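Local coordinates for catalase (Bacillus pumilus, PDB 4QOL) that breaks hydrogen peroxide down to water and oxygen at a haem group and also shows peroxidase-like reactivity towards phenolic substrates, at the interface of chains A and B and the interface of chains A and C. Coordinates in Å, arbitrary orientation; residue numbers count along the deposited sequence, not the author numbering. Chains: chain A/B/C, Catalase.

Contact 1: the interface of chains A and B. Residues chain A 148, 154-155, 163; chain B 369, 380-381, 383.
The backbone of B:His381 and B:Asn383, in a loop, turns its carbonyls towards A:His148 and A:Arg163, which project from helices 143-150 and 161-169 of chain A. This is one patch of a two-fold symmetric subunit interface in the catalase tetramer, and it illustrates how main-chain oxygens can be read by side chains of a neighbouring subunit. NE and NH1 of A:Arg163 both donate to the carbonyl oxygen of B:His381, the guanidinium presenting its flank: NE stands 3.0 Å from O of B:His381, nearly along the C=O axis, while NH1 shares the same oxygen. NH1 also reaches the amide oxygen OD1 of B:Asn383, approaching from above the amide plane, with guanidinium and amide turned 70° apart. The third nitrogen looks back into its own chain, where NH2 donates to O of A:His148 at 2.9 Å, in the carbonyl plane and on a lone pair. All these acceptors lie at the guanidinium edge, and together they fix its rotation; CD of A:Pro154 packs against one face. The bend of the arginine at chi3 (80°) turns this edge towards chain B. A:His148 contributes ND1, which donates in its ring plane to O of B:Asn383 at 2.8 Å. Over one face of that imidazole, offset towards the rim, lies the amide of B:Gln369, its plane tilted 31° from the ring. The same glutamine, itself in contact with chain A, also steadies B:Asn383, its OE1 accepting from ND2 of the asparagine at 2.8 Å. A water joins ND2 of B:Asn383 to O of A:His148, adding a solvent link across the boundary. Beside this polar cluster A:Val155 crosses B:His381 at about a right angle, presenting one branch to the imidazole. That methyl, CG2, sits over the centre of the B:His381 ring, 3.6 Å from its centroid.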
ATOM      1  N   HIS A 148      19.771  -8.609 -10.903  1.00 13.06           N
ATOM      2  CA  HIS A 148      20.481  -8.534  -9.637  1.00 12.58           C
ATOM      3  C   HIS A 148      22.011  -8.507  -9.855  1.00 12.93           C
ATOM      4  O   HIS A 148      22.720  -7.834  -9.055  1.00 13.58           O
ATOM      5  CB  HIS A 148      20.120  -9.714  -8.763  1.00 13.08           C
ATOM      6  CG  HIS A 148      18.749  -9.663  -8.144  1.00 12.12           C
ATOM      7  ND1 HIS A 148      18.311 -10.621  -7.281  1.00 12.48           N
ATOM      8  CD2 HIS A 148      17.719  -8.789  -8.293  1.00 11.25           C
ATOM      9  CE1 HIS A 148      17.098 -10.300  -6.847  1.00 11.58           C
ATOM     10  NE2 HIS A 148      16.734  -9.195  -7.443  1.00 10.55           N
ATOM     11  N   PRO A 154      24.323  -5.592  -3.389  1.00 14.08           N
ATOM     12  CA  PRO A 154      23.338  -5.411  -2.337  1.00 13.95           C
ATOM     13  C   PRO A 154      23.961  -4.981  -0.996  1.00 12.87           C
ATOM     14  O   PRO A 154      23.231  -4.630  -0.079  1.00 12.68           O
ATOM     15  CB  PRO A 154      22.673  -6.783  -2.244  1.00 13.24           C
ATOM     16  CG  PRO A 154      23.728  -7.744  -2.715  1.00 13.09           C
ATOM     17  CD  PRO A 154      24.367  -6.995  -3.838  1.00 12.84           C
ATOM     18  N   VAL A 155      25.293  -5.094  -0.864  1.00 14.26           N
ATOM     19  CA  VAL A 155      25.956  -4.628   0.362  1.00 14.82           C
ATOM     20  C   VAL A 155      26.455  -3.200   0.197  1.00 16.35           C
ATOM     21  O   VAL A 155      26.216  -2.364   1.101  1.00 18.07           O
ATOM     22  CB  VAL A 155      27.132  -5.558   0.731  1.00 15.51           C
ATOM     23  CG1 VAL A 155      27.734  -5.148   2.073  1.00 15.53           C
ATOM     24  CG2 VAL A 155      26.678  -7.027   0.768  1.00 16.44           C
ATOM     25  N   ARG A 163      30.485  -8.902 -10.546  1.00 15.93           N
ATOM     26  CA  ARG A 163      29.225  -9.598 -10.311  1.00 15.19           C
ATOM     27  C   ARG A 163      28.497  -9.895 -11.627  1.00 14.45           C
ATOM     28  O   ARG A 163      28.057 -11.040 -11.890  1.00 15.65           O
ATOM     29  CB  ARG A 163      28.344  -8.758  -9.379  1.00 14.94           C
ATOM     30  CG  ARG A 163      28.963  -8.611  -7.987  1.00 15.05           C
ATOM     31  CD  ARG A 163      28.187  -7.674  -7.109  1.00 14.75           C
ATOM     32  NE  ARG A 163      27.011  -8.361  -6.537  1.00 14.04           N
ATOM     33  CZ  ARG A 163      25.774  -8.343  -7.077  1.00 15.29           C
ATOM     34  NH1 ARG A 163      24.867  -9.110  -6.538  1.00 13.69           N
ATOM     35  NH2 ARG A 163      25.472  -7.542  -8.094  1.00 14.78           N
TER
ATOM     36  N   GLN B 369      14.902 -10.741  -3.022  1.00 13.44           N
ATOM     37  CA  GLN B 369      15.314  -9.729  -2.040  1.00 13.26           C
ATOM     38  C   GLN B 369      14.298  -8.614  -1.896  1.00 12.59           C
ATOM     39  O   GLN B 369      13.477  -8.379  -2.768  1.00 13.05           O
ATOM     40  CB  GLN B 369      16.634  -9.123  -2.453  1.00 13.44           C
ATOM     41  CG  GLN B 369      16.510  -8.320  -3.715  1.00 14.06           C
ATOM     42  CD  GLN B 369      17.890  -7.794  -4.191  1.00 17.17           C
ATOM     43  OE1 GLN B 369      18.952  -8.096  -3.604  1.00 18.59           O
ATOM     44  NE2 GLN B 369      17.834  -6.908  -5.118  1.00 17.05           N
ATOM     45  N   GLY B 380      25.113 -10.929   2.542  1.00 17.12           N
ATOM     46  CA  GLY B 380      25.839 -11.511   1.447  1.00 17.49           C
ATOM     47  C   GLY B 380      25.821 -10.667   0.185  1.00 15.68           C
ATOM     48  O   GLY B 380      24.928  -9.862  -0.041  1.00 17.44           O
ATOM     49  N   HIS B 381      26.785 -10.935  -0.694  1.00 16.19           N
ATOM     50  CA  HIS B 381      26.936 -10.199  -1.970  1.00 14.71           C
ATOM     51  C   HIS B 381      26.237 -10.805  -3.154  1.00 14.43           C
ATOM     52  O   HIS B 381      26.183 -10.170  -4.225  1.00 13.14           O
ATOM     53  CB  HIS B 381      28.459 -10.028  -2.289  1.00 15.36           C
ATOM     54  CG  HIS B 381      29.180  -9.121  -1.325  1.00 15.45           C
ATOM     55  ND1 HIS B 381      29.442  -7.806  -1.625  1.00 15.97           N
ATOM     56  CD2 HIS B 381      29.746  -9.355  -0.107  1.00 15.93           C
ATOM     57  CE1 HIS B 381      30.124  -7.254  -0.632  1.00 17.05           C
ATOM     58  NE2 HIS B 381      30.301  -8.172   0.314  1.00 16.64           N
ATOM     59  N   ASN B 383      23.276 -12.554  -5.095  1.00 15.98           N
ATOM     60  CA  ASN B 383      21.853 -12.601  -5.173  1.00 14.58           C
ATOM     61  C   ASN B 383      21.359 -12.984  -6.594  1.00 14.58           C
ATOM     62  O   ASN B 383      20.341 -12.504  -7.060  1.00 14.03           O
ATOM     63  CB  ASN B 383      21.228 -11.300  -4.690  1.00 14.27           C
ATOM     64  CG  ASN B 383      21.664 -10.112  -5.509  1.00 13.99           C
ATOM     65  OD1 ASN B 383      22.498 -10.251  -6.393  1.00 13.68           O
ATOM     66  ND2 ASN B 383      21.144  -8.947  -5.202  1.00 13.45           N
TER
HETATM   67  O   HOH W   1      22.157  -6.378  -6.811  1.00 16.29           O

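Contact 2: the interface of chains A and C. Residues chain A 100, 104-105, 108, 157; chain C 103, 240-241.
Loop meets loop here: the segment of chain A carrying A:His100, A:Ser104, A:Pro105 and A:Leu108, with A:Asn157 from another loop, faces C:Gly103 and the C:Phe240 stretch just ahead of helix 242-253. The patch is a worked case of an aromatic plug in a subunit boundary of the tetramer. C:Phe240 enters with CG between its backbone N and carbonyl carbon (chi1 63°), which directs the ring among three chain A side chains. CD of A:Pro105 rests over one face, 3.8 Å from the ring centroid, while NE2 of C:Gln241 lies against the opposite face, so the phenyl is sandwiched between the partner's proline and its own neighbour. At the far end CZ points into the face of the A:His100 imidazole, towards its rim; the planes stand 84° apart, an edge-to-face pairing. A:Leu108 brings both methyls in over the rim near CE1 and CZ, from the proline's side of the ring, CD2 reaching CE1 of C:Phe240 at 3.7 Å. Replacing this phenylalanine with alanine would probably open a gap between A:Pro105, A:Leu108 and A:His100, leaving the imidazole without its aromatic partner and the leucine methyls with less to pack on. Next to the ring the boundary is bridged by solvent: one water lies 2.7 Å from O of A:Asn157 and 2.7 Å from the amide oxygen OE1 of C:Gln241.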
ATOM      1  N   HIS A 100      20.252   1.799 -13.207  1.00 14.23           N
ATOM      2  CA  HIS A 100      20.444   2.625 -11.999  1.00 14.61           C
ATOM      3  C   HIS A 100      19.133   3.365 -11.674  1.00 14.14           C
ATOM      4  O   HIS A 100      18.207   3.377 -12.472  1.00 13.68           O
ATOM      5  CB  HIS A 100      21.638   3.561 -12.103  1.00 15.31           C
ATOM      6  CG  HIS A 100      22.955   2.852 -12.044  1.00 16.08           C
ATOM      7  ND1 HIS A 100      23.642   2.620 -10.876  1.00 18.10           N
ATOM      8  CD2 HIS A 100      23.633   2.208 -13.021  1.00 16.18           C
ATOM      9  CE1 HIS A 100      24.761   1.974 -11.156  1.00 15.82           C
ATOM     10  NE2 HIS A 100      24.775   1.694 -12.440  1.00 19.69           N
ATOM     11  N   SER A 104      19.759   8.913 -11.633  1.00 15.27           N
ATOM     12  CA  SER A 104      21.080   8.473 -12.047  1.00 16.01           C
ATOM     13  C   SER A 104      21.426   9.131 -13.387  1.00 15.70           C
ATOM     14  O   SER A 104      20.554   9.614 -14.118  1.00 15.85           O
ATOM     15  CB  SER A 104      21.149   6.925 -12.183  1.00 16.34           C
ATOM     16  OG  SER A 104      20.226   6.377 -13.097  1.00 15.48           O
ATOM     17  N   PRO A 105      22.714   9.220 -13.721  1.00 16.01           N
ATOM     18  CA  PRO A 105      23.103   9.886 -14.963  1.00 16.00           C
ATOM     19  C   PRO A 105      22.695   9.135 -16.246  1.00 15.85           C
ATOM     20  O   PRO A 105      22.584   7.910 -16.286  1.00 15.78           O
ATOM     21  CB  PRO A 105      24.624   9.938 -14.880  1.00 15.53           C
ATOM     22  CG  PRO A 105      24.893   9.810 -13.421  1.00 16.57           C
ATOM     23  CD  PRO A 105      23.888   8.880 -12.899  1.00 15.47           C
ATOM     24  N   LEU A 108      25.640   6.714 -18.533  1.00 14.34           N
ATOM     25  CA  LEU A 108      26.096   5.382 -18.248  1.00 14.84           C
ATOM     26  C   LEU A 108      25.881   4.413 -19.401  1.00 15.74           C
ATOM     27  O   LEU A 108      25.000   4.616 -20.207  1.00 17.79           O
ATOM     28  CB  LEU A 108      25.379   4.854 -17.020  1.00 14.72           C
ATOM     29  CG  LEU A 108      25.339   5.747 -15.774  1.00 15.56           C
ATOM     30  CD1 LEU A 108      24.651   5.087 -14.580  1.00 14.82           C
ATOM     31  CD2 LEU A 108      26.771   6.148 -15.355  1.00 15.74           C
ATOM     32  N   ASN A 157      25.914  -0.924  -2.432  1.00 15.24           N
ATOM     33  CA  ASN A 157      25.178   0.004  -3.330  1.00 14.38           C
ATOM     34  C   ASN A 157      25.998   0.566  -4.470  1.00 14.42           C
ATOM     35  O   ASN A 157      25.666   1.653  -4.997  1.00 14.55           O
ATOM     36  CB  ASN A 157      24.576   1.191  -2.481  1.00 13.77           C
ATOM     37  CG  ASN A 157      23.430   1.873  -3.152  1.00 15.25           C
ATOM     38  OD1 ASN A 157      23.266   3.149  -3.095  1.00 17.19           O
ATOM     39  ND2 ASN A 157      22.655   1.084  -3.875  1.00 12.17           N
TER
ATOM     40  N   GLY C 103      19.425   7.822  -7.036  0.50 15.39           N
ATOM     41  CA  GLY C 103      20.601   7.485  -7.865  0.50 14.99           C
ATOM     42  C   GLY C 103      21.436   8.673  -8.299  0.50 15.13           C
ATOM     43  O   GLY C 103      22.340   8.575  -9.139  0.50 15.24           O
ATOM     44  N   PHE C 240      29.521   8.987  -9.726  1.00 22.95           N
ATOM     45  CA  PHE C 240      28.337   9.655  -9.250  1.00 20.66           C
ATOM     46  C   PHE C 240      27.926   9.127  -7.845  1.00 20.02           C
ATOM     47  O   PHE C 240      26.868   9.504  -7.320  1.00 18.49           O
ATOM     48  CB  PHE C 240      27.174   9.535 -10.259  1.00 19.64           C
ATOM     49  CG  PHE C 240      26.706   8.140 -10.518  1.00 19.54           C
ATOM     50  CD1 PHE C 240      27.351   7.346 -11.431  1.00 19.94           C
ATOM     51  CD2 PHE C 240      25.605   7.652  -9.876  1.00 19.22           C
ATOM     52  CE1 PHE C 240      26.955   6.069 -11.687  1.00 20.23           C
ATOM     53  CE2 PHE C 240      25.232   6.340 -10.077  1.00 19.94           C
ATOM     54  CZ  PHE C 240      25.876   5.555 -10.995  1.00 21.42           C
ATOM     55  N   GLN C 241      28.760   8.279  -7.243  1.00 18.12           N
ATOM     56  CA  GLN C 241      28.477   7.802  -5.887  1.00 17.43           C
ATOM     57  C   GLN C 241      29.789   7.833  -5.047  1.00 17.06           C
ATOM     58  O   GLN C 241      30.019   6.958  -4.233  1.00 17.54           O
ATOM     59  CB  GLN C 241      27.859   6.417  -5.820  1.00 19.73           C
ATOM     60  CG  GLN C 241      28.742   5.306  -6.400  1.00 21.65           C
ATOM     61  CD  GLN C 241      28.247   4.784  -7.752  1.00 21.48           C
ATOM     62  OE1 GLN C 241      27.157   4.243  -7.873  1.00 21.47           O
ATOM     63  NE2 GLN C 241      29.062   4.978  -8.779  1.00 24.47           N
TER
HETATM   64  O   HOH W   2      25.172   4.047  -6.031  1.00 24.45           O

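Contact 1 and contact 2 lie about 17 Å apart, measured between the centres of their C-alpha atoms, and share no residue. They are nevertheless joined through chain A: A:Val155 serves contact 1 and A:Asn157 contact 2, so one short loop following helix 143-150 meets chain B and chain C within a few residues. Contact 1 relies largely on directed polar bonds, contact 2 on packing round an aromatic ring. Each belongs to a different two-fold interface and recurs with the chains exchanged, so the two kinds of contact together probably help to hold the four subunits in register.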